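PDB 5THE: piwi domain-containing protein from Vanderwaltozyma polyspora, which probably binds a guide RNA as a budding-yeast Argonaute and uses it to select target RNAs for cleavage, here captured as its C-terminal lobe. Local coordinates for residues A[77-91]-A[183-196]. Numbering follows the deposited sequence.
Sequences VNLRAIFINNANTAP and SNTYILYVLRRGND. With nucleotides of chain B.
Asn78 and Thr185 open a parallel strand pair in which backbone bonds weave from Tyr186 N to Asn78 O (2.7 Å) onward to Arg192 N on Ile84 O. Apolar side chains pack on both faces: Leu79, Leu188, Phe83 and Val190 on one, Phe83 CD2 lying 3.6 Å from Val190 CG1; on the other, beyond Arg80 and Thr185, Ile82 lies alongside Tyr189, and Ile84 CG1 meets Tyr189 CD1 at 3.8 Å. These strands belong to the Rossmann-like MID domain of Argonaute, and 192-196 probably corresponds to the loop that in relatives reads the guide's 5' base: Asn195 N is 3.7 Å from O2 of U1 of chain B, and Asp196 N lies near N3. At the strand end, Leu191 CD1 touches that O2 (3.2 Å). A second polar cluster surrounds Arg192. With CG anti to the backbone N (chi1 172°), its NH1 takes an in-plane lone pair of Asn85 OD1 (2.7 Å) and also bonds Thr89 O, while NH2 holds Thr89 OG1; Pro91 CA covers one guanidinium face. A leucine here would probably leave Asn85 OD1 and Thr89 OG1 without guanidinium donors, easing movement around Thr89. Asn86 OD1 accepts Arg193 N (2.9 Å), and its ND2 donates to Arg193 O and Asp196 OD2.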
ATOM      1  N   VAL A  77     -23.846   5.606   3.600  1.00 30.57           N
ATOM      2  CA  VAL A  77     -23.590   4.602   2.572  1.00 29.41           C
ATOM      3  C   VAL A  77     -24.371   3.345   2.922  1.00 27.71           C
ATOM      4  O   VAL A  77     -24.433   2.950   4.092  1.00 28.89           O
ATOM      5  CB  VAL A  77     -22.081   4.296   2.465  1.00 32.29           C
ATOM      6  CG1 VAL A  77     -21.807   3.247   1.409  1.00 26.94           C
ATOM      7  CG2 VAL A  77     -21.284   5.578   2.186  1.00 36.34           C
ATOM      8  N   ASN A  78     -24.964   2.709   1.917  1.00 25.45           N
ATOM      9  CA  ASN A  78     -25.623   1.427   2.141  1.00 27.49           C
ATOM     10  C   ASN A  78     -24.583   0.316   2.163  1.00 26.21           C
ATOM     11  O   ASN A  78     -23.702   0.258   1.298  1.00 31.13           O
ATOM     12  CB  ASN A  78     -26.659   1.141   1.053  1.00 28.96           C
ATOM     13  CG  ASN A  78     -27.763   2.176   1.025  1.00 30.94           C
ATOM     14  OD1 ASN A  78     -28.460   2.372   2.010  1.00 31.74           O
ATOM     15  ND2 ASN A  78     -27.918   2.849  -0.104  1.00 31.23           N
ATOM     16  N   LEU A  79     -24.701  -0.575   3.137  1.00 22.60           N
ATOM     17  CA  LEU A  79     -23.762  -1.680   3.322  1.00 27.31           C
ATOM     18  C   LEU A  79     -24.553  -2.976   3.197  1.00 28.89           C
ATOM     19  O   LEU A  79     -25.394  -3.272   4.049  1.00 33.03           O
ATOM     20  CB  LEU A  79     -23.061  -1.591   4.679  1.00 28.43           C
ATOM     21  CG  LEU A  79     -22.007  -2.668   4.965  1.00 30.68           C
ATOM     22  CD1 LEU A  79     -20.873  -2.559   3.971  1.00 30.68           C
ATOM     23  CD2 LEU A  79     -21.467  -2.564   6.380  1.00 31.15           C
ATOM     24  N   ARG A  80     -24.288  -3.740   2.138  1.00 26.49           N
ATOM     25  CA  ARG A  80     -25.018  -4.970   1.841  1.00 29.88           C
ATOM     26  C   ARG A  80     -24.113  -6.166   2.100  1.00 27.94           C
ATOM     27  O   ARG A  80     -23.065  -6.306   1.462  1.00 29.03           O
ATOM     28  CB  ARG A  80     -25.501  -5.006   0.392  1.00 28.02           C
ATOM     29  CG  ARG A  80     -26.624  -4.046   0.067  1.00 53.03           C
ATOM     30  CD  ARG A  80     -27.795  -4.179   1.028  1.00 67.19           C
ATOM     31  NE  ARG A  80     -28.449  -5.487   0.976  1.00 74.98           N
ATOM     32  CZ  ARG A  80     -29.270  -5.881   0.005  1.00 78.71           C
ATOM     33  NH1 ARG A  80     -29.523  -5.077  -1.023  1.00 79.14           N
ATOM     34  NH2 ARG A  80     -29.834  -7.083   0.060  1.00 78.64           N
ATOM     35  N   ALA A  81     -24.524  -7.025   3.021  1.00 22.81           N
ATOM     36  CA  ALA A  81     -23.780  -8.237   3.303  1.00 25.10           C
ATOM     37  C   ALA A  81     -24.199  -9.330   2.326  1.00 25.65           C
ATOM     38  O   ALA A  81     -25.391  -9.542   2.084  1.00 26.99           O
ATOM     39  CB  ALA A  81     -24.018  -8.682   4.746  1.00 27.33           C
ATOM     40  N   ILE A  82     -23.220 -10.013   1.755  1.00 23.05           N
ATOM     41  CA  ILE A  82     -23.454 -11.178   0.913  1.00 26.45           C
ATOM     42  C   ILE A  82     -22.666 -12.320   1.530  1.00 26.53           C
ATOM     43  O   ILE A  82     -21.430 -12.287   1.560  1.00 24.30           O
ATOM     44  CB  ILE A  82     -23.039 -10.935  -0.544  1.00 24.74           C
ATOM     45  CG1 ILE A  82     -23.863  -9.787  -1.145  1.00 25.97           C
ATOM     46  CG2 ILE A  82     -23.179 -12.233  -1.368  1.00 18.70           C
ATOM     47  CD1 ILE A  82     -23.492  -9.460  -2.595  1.00 25.83           C
ATOM     48  N   PHE A  83     -23.376 -13.308   2.057  1.00 29.74           N
ATOM     49  CA  PHE A  83     -22.737 -14.453   2.691  1.00 26.23           C
ATOM     50  C   PHE A  83     -22.363 -15.456   1.608  1.00 24.48           C
ATOM     51  O   PHE A  83     -23.236 -16.034   0.951  1.00 27.59           O
ATOM     52  CB  PHE A  83     -23.664 -15.076   3.733  1.00 25.65           C
ATOM     53  CG  PHE A  83     -22.985 -16.074   4.629  1.00 26.53           C
ATOM     54  CD1 PHE A  83     -22.870 -17.402   4.253  1.00 31.01           C
ATOM     55  CD2 PHE A  83     -22.465 -15.685   5.847  1.00 28.29           C
ATOM     56  CE1 PHE A  83     -22.237 -18.324   5.072  1.00 27.45           C
ATOM     57  CE2 PHE A  83     -21.837 -16.605   6.675  1.00 23.22           C
ATOM     58  CZ  PHE A  83     -21.721 -17.923   6.281  1.00 26.75           C
ATOM     59  N   ILE A  84     -21.065 -15.652   1.407  1.00 28.09           N
ATOM     60  CA  ILE A  84     -20.571 -16.605   0.420  1.00 25.51           C
ATOM     61  C   ILE A  84     -20.386 -17.925   1.160  1.00 32.54           C
ATOM     62  O   ILE A  84     -19.453 -18.088   1.949  1.00 24.74           O
ATOM     63  CB  ILE A  84     -19.277 -16.124  -0.232  1.00 23.49           C
ATOM     64  CG1 ILE A  84     -19.498 -14.739  -0.875  1.00 21.98           C
ATOM     65  CG2 ILE A  84     -18.795 -17.154  -1.268  1.00 24.31           C
ATOM     66  CD1 ILE A  84     -20.488 -14.714  -2.089  1.00 18.28           C
ATOM     67  N   ASN A  85     -21.308 -18.860   0.939  1.00 25.86           N
ATOM     68  CA  ASN A  85     -21.256 -20.138   1.638  1.00 28.06           C
ATOM     69  C   ASN A  85     -20.337 -21.076   0.856  1.00 27.36           C
ATOM     70  O   ASN A  85     -20.778 -21.900   0.051  1.00 24.02           O
ATOM     71  CB  ASN A  85     -22.656 -20.718   1.783  1.00 29.82           C
ATOM     72  CG  ASN A  85     -22.653 -22.013   2.559  1.00 34.01           C
ATOM     73  OD1 ASN A  85     -21.866 -22.172   3.481  1.00 27.77           O
ATOM     74  ND2 ASN A  85     -23.534 -22.943   2.192  1.00 27.31           N
ATOM     75  N   ASN A  86     -19.028 -20.936   1.076  1.00 27.08           N
ATOM     76  CA  ASN A  86     -18.079 -21.775   0.346  1.00 24.97           C
ATOM     77  C   ASN A  86     -17.776 -23.063   1.124  1.00 26.82           C
ATOM     78  O   ASN A  86     -16.636 -23.391   1.432  1.00 26.43           O
ATOM     79  CB  ASN A  86     -16.810 -20.996  -0.008  1.00 21.64           C
ATOM     80  CG  ASN A  86     -16.152 -20.335   1.203  1.00 26.62           C
ATOM     81  OD1 ASN A  86     -16.818 -19.983   2.171  1.00 26.73           O
ATOM     82  ND2 ASN A  86     -14.837 -20.160   1.138  1.00 23.87           N
ATOM     83  N   ALA A  87     -18.853 -23.799   1.421  1.00 30.47           N
ATOM     84  CA  ALA A  87     -18.805 -25.163   1.936  1.00 27.33           C
ATOM     85  C   ALA A  87     -19.924 -25.962   1.272  1.00 33.06           C
ATOM     86  O   ALA A  87     -20.767 -25.406   0.559  1.00 29.48           O
ATOM     87  CB  ALA A  87     -18.952 -25.201   3.458  1.00 24.42           C
ATOM     88  N   ASN A  88     -19.937 -27.276   1.503  1.00 30.63           N
ATOM     89  CA  ASN A  88     -20.965 -28.128   0.913  1.00 26.75           C
ATOM     90  C   ASN A  88     -22.150 -28.359   1.840  1.00 28.13           C
ATOM     91  O   ASN A  88     -23.047 -29.127   1.489  1.00 31.51           O
ATOM     92  CB  ASN A  88     -20.376 -29.481   0.484  1.00 28.50           C
ATOM     93  CG  ASN A  88     -19.341 -29.336  -0.604  1.00 28.01           C
ATOM     94  OD1 ASN A  88     -19.365 -28.373  -1.363  1.00 31.12           O
ATOM     95  ND2 ASN A  88     -18.428 -30.287  -0.689  1.00 22.60           N
ATOM     96  N   THR A  89     -22.171 -27.724   3.004  1.00 27.86           N
ATOM     97  CA  THR A  89     -23.292 -27.792   3.928  1.00 32.29           C
ATOM     98  C   THR A  89     -23.993 -26.444   3.984  1.00 35.42           C
ATOM     99  O   THR A  89     -23.397 -25.397   3.708  1.00 32.78           O
ATOM    100  CB  THR A  89     -22.835 -28.154   5.343  1.00 35.26           C
ATOM    101  OG1 THR A  89     -21.896 -27.171   5.795  1.00 28.54           O
ATOM    102  CG2 THR A  89     -22.191 -29.518   5.376  1.00 30.93           C
ATOM    103  N   ALA A  90     -25.268 -26.478   4.361  1.00 30.35           N
ATOM    104  CA  ALA A  90     -25.950 -25.235   4.666  1.00 34.95           C
ATOM    105  C   ALA A  90     -25.301 -24.598   5.890  1.00 36.04           C
ATOM    106  O   ALA A  90     -24.775 -25.300   6.758  1.00 38.80           O
ATOM    107  CB  ALA A  90     -27.441 -25.468   4.924  1.00 28.31           C
ATOM    108  N   PRO A  91     -25.289 -23.271   5.978  1.00 36.69           N
ATOM    109  CA  PRO A  91     -24.808 -22.637   7.198  1.00 35.79           C
ATOM    110  C   PRO A  91     -25.710 -22.994   8.362  1.00 32.35           C
ATOM    111  O   PRO A  91     -26.889 -23.350   8.168  1.00 30.08           O
ATOM    112  CB  PRO A  91     -24.870 -21.136   6.871  1.00 34.98           C
ATOM    113  CG  PRO A  91     -25.635 -21.019   5.600  1.00 36.92           C
ATOM    114  CD  PRO A  91     -25.527 -22.314   4.887  1.00 32.59           C
ATOM    115  N   SER A 183     -27.401   1.874  -6.304  1.00 45.93           N
ATOM    116  CA  SER A 183     -26.269   2.780  -6.193  1.00 40.10           C
ATOM    117  C   SER A 183     -25.978   3.076  -4.723  1.00 33.45           C
ATOM    118  O   SER A 183     -26.775   2.774  -3.826  1.00 32.65           O
ATOM    119  CB  SER A 183     -26.551   4.079  -6.941  1.00 41.60           C
ATOM    120  OG  SER A 183     -27.677   4.724  -6.369  1.00 48.88           O
ATOM    121  N   ASN A 184     -24.820   3.689  -4.477  1.00 34.80           N
ATOM    122  CA  ASN A 184     -24.436   4.076  -3.124  1.00 38.42           C
ATOM    123  C   ASN A 184     -24.383   2.835  -2.229  1.00 38.71           C
ATOM    124  O   ASN A 184     -24.785   2.860  -1.061  1.00 43.08           O
ATOM    125  CB  ASN A 184     -25.406   5.137  -2.582  1.00 37.76           C
ATOM    126  CG  ASN A 184     -25.077   5.607  -1.176  1.00 40.76           C
ATOM    127  OD1 ASN A 184     -23.919   5.646  -0.762  1.00 44.64           O
ATOM    128  ND2 ASN A 184     -26.120   5.956  -0.427  1.00 39.14           N
ATOM    129  N   THR A 185     -23.902   1.724  -2.786  1.00 29.84           N
ATOM    130  CA  THR A 185     -23.907   0.464  -2.058  1.00 31.55           C
ATOM    131  C   THR A 185     -22.502  -0.122  -1.987  1.00 31.00           C
ATOM    132  O   THR A 185     -21.815  -0.260  -3.008  1.00 30.81           O
ATOM    133  CB  THR A 185     -24.881  -0.534  -2.690  1.00 33.82           C
ATOM    134  OG1 THR A 185     -26.218  -0.121  -2.398  1.00 35.43           O
ATOM    135  CG2 THR A 185     -24.671  -1.915  -2.114  1.00 33.58           C
ATOM    136  N   TYR A 186     -22.083  -0.444  -0.768  1.00 27.92           N
ATOM    137  CA  TYR A 186     -20.820  -1.104  -0.493  1.00 27.09           C
ATOM    138  C   TYR A 186     -21.123  -2.556  -0.181  1.00 27.03           C
ATOM    139  O   TYR A 186     -22.004  -2.842   0.638  1.00 24.16           O
ATOM    140  CB  TYR A 186     -20.105  -0.440   0.692  1.00 23.77           C
ATOM    141  CG  TYR A 186     -18.643  -0.798   0.777  1.00 27.09           C
ATOM    142  CD1 TYR A 186     -18.240  -2.046   1.250  1.00 23.97           C
ATOM    143  CD2 TYR A 186     -17.663   0.103   0.365  1.00 28.68           C
ATOM    144  CE1 TYR A 186     -16.907  -2.386   1.318  1.00 26.21           C
ATOM    145  CE2 TYR A 186     -16.321  -0.224   0.430  1.00 28.84           C
ATOM    146  CZ  TYR A 186     -15.951  -1.471   0.906  1.00 31.39           C
ATOM    147  OH  TYR A 186     -14.631  -1.812   0.974  1.00 30.30           O
ATOM    148  N   ILE A 187     -20.419  -3.472  -0.838  1.00 28.84           N
ATOM    149  CA  ILE A 187     -20.660  -4.892  -0.641  1.00 20.98           C
ATOM    150  C   ILE A 187     -19.715  -5.431   0.422  1.00 23.98           C
ATOM    151  O   ILE A 187     -18.504  -5.214   0.353  1.00 28.46           O
ATOM    152  CB  ILE A 187     -20.485  -5.675  -1.946  1.00 21.71           C
ATOM    153  CG1 ILE A 187     -21.583  -5.319  -2.936  1.00 21.45           C
ATOM    154  CG2 ILE A 187     -20.503  -7.175  -1.647  1.00 23.88           C
ATOM    155  CD1 ILE A 187     -21.222  -5.724  -4.325  1.00 30.61           C
ATOM    156  N   LEU A 188     -20.262  -6.173   1.377  1.00 21.36           N
ATOM    157  CA  LEU A 188     -19.459  -6.918   2.346  1.00 22.99           C
ATOM    158  C   LEU A 188     -19.637  -8.406   2.067  1.00 23.20           C
ATOM    159  O   LEU A 188     -20.694  -8.978   2.344  1.00 26.60           O
ATOM    160  CB  LEU A 188     -19.859  -6.566   3.778  1.00 25.49           C
ATOM    161  CG  LEU A 188     -19.134  -7.358   4.865  1.00 29.78           C
ATOM    162  CD1 LEU A 188     -17.611  -7.161   4.765  1.00 28.72           C
ATOM    163  CD2 LEU A 188     -19.665  -6.965   6.246  1.00 31.89           C
ATOM    164  N   TYR A 189     -18.623  -9.026   1.484  1.00 21.35           N
ATOM    165  CA  TYR A 189     -18.645 -10.469   1.313  1.00 22.43           C
ATOM    166  C   TYR A 189     -18.256 -11.120   2.638  1.00 26.60           C
ATOM    167  O   TYR A 189     -17.178 -10.841   3.179  1.00 26.12           O
ATOM    168  CB  TYR A 189     -17.694 -10.891   0.199  1.00 21.04           C
ATOM    169  CG  TYR A 189     -18.150 -10.516  -1.187  1.00 19.77           C
ATOM    170  CD1 TYR A 189     -19.353 -11.002  -1.698  1.00 16.40           C
ATOM    171  CD2 TYR A 189     -17.355  -9.721  -2.015  1.00 20.17           C
ATOM    172  CE1 TYR A 189     -19.766 -10.678  -2.972  1.00 19.68           C
ATOM    173  CE2 TYR A 189     -17.770  -9.387  -3.299  1.00 23.17           C
ATOM    174  CZ  TYR A 189     -18.977  -9.871  -3.771  1.00 23.50           C
ATOM    175  OH  TYR A 189     -19.404  -9.552  -5.045  1.00 26.51           O
ATOM    176  N   VAL A 190     -19.135 -11.965   3.167  1.00 25.97           N
ATOM    177  CA  VAL A 190     -18.890 -12.684   4.415  1.00 27.59           C
ATOM    178  C   VAL A 190     -18.612 -14.132   4.043  1.00 26.03           C
ATOM    179  O   VAL A 190     -19.520 -14.858   3.616  1.00 26.22           O
ATOM    180  CB  VAL A 190     -20.077 -12.569   5.379  1.00 24.51           C
ATOM    181  CG1 VAL A 190     -19.811 -13.338   6.667  1.00 23.93           C
ATOM    182  CG2 VAL A 190     -20.356 -11.085   5.692  1.00 24.09           C
ATOM    183  N   LEU A 191     -17.360 -14.557   4.194  1.00 19.52           N
ATOM    184  CA  LEU A 191     -16.942 -15.878   3.720  1.00 26.57           C
ATOM    185  C   LEU A 191     -17.163 -16.920   4.802  1.00 25.01           C
ATOM    186  O   LEU A 191     -16.668 -16.769   5.922  1.00 30.67           O
ATOM    187  CB  LEU A 191     -15.469 -15.876   3.308  1.00 23.82           C
ATOM    188  CG  LEU A 191     -15.054 -14.699   2.434  1.00 30.84           C
ATOM    189  CD1 LEU A 191     -13.570 -14.758   2.161  1.00 28.02           C
ATOM    190  CD2 LEU A 191     -15.847 -14.685   1.135  1.00 35.64           C
ATOM    191  N   ARG A 192     -17.883 -17.992   4.464  1.00 30.77           N
ATOM    192  CA  ARG A 192     -18.088 -19.054   5.445  1.00 29.84           C
ATOM    193  C   ARG A 192     -16.765 -19.691   5.866  1.00 27.13           C
ATOM    194  O   ARG A 192     -16.569 -20.010   7.044  1.00 26.76           O
ATOM    195  CB  ARG A 192     -19.039 -20.113   4.887  1.00 33.07           C
ATOM    196  CG  ARG A 192     -19.156 -21.358   5.768  1.00 34.04           C
ATOM    197  CD  ARG A 192     -20.585 -21.569   6.220  1.00 38.14           C
ATOM    198  NE  ARG A 192     -20.750 -22.741   7.073  1.00 33.51           N
ATOM    199  CZ  ARG A 192     -21.284 -23.890   6.676  1.00 30.45           C
ATOM    200  NH1 ARG A 192     -21.708 -24.047   5.430  1.00 28.17           N
ATOM    201  NH2 ARG A 192     -21.395 -24.890   7.533  1.00 31.88           N
ATOM    202  N   ARG A 193     -15.843 -19.885   4.926  1.00 22.96           N
ATOM    203  CA  ARG A 193     -14.545 -20.477   5.232  1.00 23.08           C
ATOM    204  C   ARG A 193     -13.448 -19.550   4.726  1.00 24.38           C
ATOM    205  O   ARG A 193     -13.513 -19.080   3.586  1.00 30.98           O
ATOM    206  CB  ARG A 193     -14.400 -21.882   4.597  1.00 31.52           C
ATOM    207  CG  ARG A 193     -15.616 -22.832   4.786  1.00 37.38           C
ATOM    208  CD  ARG A 193     -15.563 -23.676   6.071  1.00 50.61           C
ATOM    209  NE  ARG A 193     -14.948 -24.992   5.859  1.00 70.84           N
ATOM    210  CZ  ARG A 193     -15.508 -26.158   6.187  1.00 80.35           C
ATOM    211  NH1 ARG A 193     -16.704 -26.192   6.761  1.00 85.13           N
ATOM    212  NH2 ARG A 193     -14.865 -27.294   5.950  1.00 78.36           N
ATOM    213  N   GLY A 194     -12.438 -19.297   5.571  1.00 26.94           N
ATOM    214  CA  GLY A 194     -11.257 -18.555   5.167  1.00 24.11           C
ATOM    215  C   GLY A 194     -10.304 -19.406   4.342  1.00 30.10           C
ATOM    216  O   GLY A 194     -10.554 -20.577   4.052  1.00 26.44           O
ATOM    217  N   ASN A 195      -9.201 -18.776   3.926  1.00 28.99           N
ATOM    218  CA  ASN A 195      -8.096 -19.459   3.236  1.00 38.10           C
ATOM    219  C   ASN A 195      -8.528 -20.129   1.931  1.00 36.52           C
ATOM    220  O   ASN A 195      -7.945 -21.132   1.521  1.00 36.16           O
ATOM    221  CB  ASN A 195      -7.419 -20.493   4.143  1.00 44.59           C
ATOM    222  CG  ASN A 195      -6.835 -19.875   5.398  1.00 59.54           C
ATOM    223  OD1 ASN A 195      -6.161 -18.848   5.340  1.00 67.84           O
ATOM    224  ND2 ASN A 195      -7.094 -20.499   6.545  1.00 62.90           N
ATOM    225  N   ASP A 196      -9.532 -19.579   1.257  1.00 31.41           N
ATOM    226  CA  ASP A 196     -10.077 -20.146   0.029  1.00 27.14           C
ATOM    227  C   ASP A 196      -9.731 -19.180  -1.099  1.00 31.18           C
ATOM    228  O   ASP A 196     -10.537 -18.321  -1.468  1.00 27.30           O
ATOM    229  CB  ASP A 196     -11.584 -20.349   0.163  1.00 25.60           C
ATOM    230  CG  ASP A 196     -12.174 -21.145  -0.975  1.00 28.01           C
ATOM    231  OD1 ASP A 196     -11.505 -21.298  -2.017  1.00 28.39           O
ATOM    232  OD2 ASP A 196     -13.330 -21.611  -0.829  1.00 28.42           O
TER
ATOM    233  OP3   U B   1      -9.294  -7.657   0.353  1.00 28.67           O
ATOM    234  P     U B   1     -10.421  -7.648   1.306  1.00 26.12           P
ATOM    235  OP1   U B   1     -11.694  -7.459   0.568  1.00 27.64           O
ATOM    236  OP2   U B   1     -10.125  -6.712   2.403  1.00 26.89           O
ATOM    237  O5'   U B   1     -10.527  -9.096   1.925  1.00 24.30           O
ATOM    238  C5'   U B   1      -9.700  -9.503   3.006  1.00 20.42           C
ATOM    239  C4'   U B   1     -10.318 -10.694   3.673  1.00 24.69           C
ATOM    240  O4'   U B   1     -10.364 -11.808   2.732  1.00 21.82           O
ATOM    241  C3'   U B   1      -9.602 -11.200   4.917  1.00 24.45           C
ATOM    242  O3'   U B   1     -10.578 -11.554   5.897  1.00 24.54           O
ATOM    243  C2'   U B   1      -8.861 -12.444   4.420  1.00 22.96           C
ATOM    244  O2'   U B   1      -8.622 -13.421   5.409  1.00 25.30           O
ATOM    245  C1'   U B   1      -9.801 -12.962   3.330  1.00 22.35           C
ATOM    246  N1    U B   1      -9.108 -13.742   2.285  1.00 24.87           N
ATOM    247  C2    U B   1      -9.528 -15.028   2.053  1.00 30.37           C
ATOM    248  O2    U B   1     -10.460 -15.510   2.661  1.00 31.46           O
ATOM    249  N3    U B   1      -8.840 -15.722   1.084  1.00 32.54           N
ATOM    250  C4    U B   1      -7.781 -15.245   0.333  1.00 36.28           C
ATOM    251  O4    U B   1      -7.260 -15.975  -0.517  1.00 41.56           O
ATOM    252  C5    U B   1      -7.388 -13.903   0.638  1.00 28.72           C
ATOM    253  C6    U B   1      -8.044 -13.221   1.585  1.00 25.99           C
TER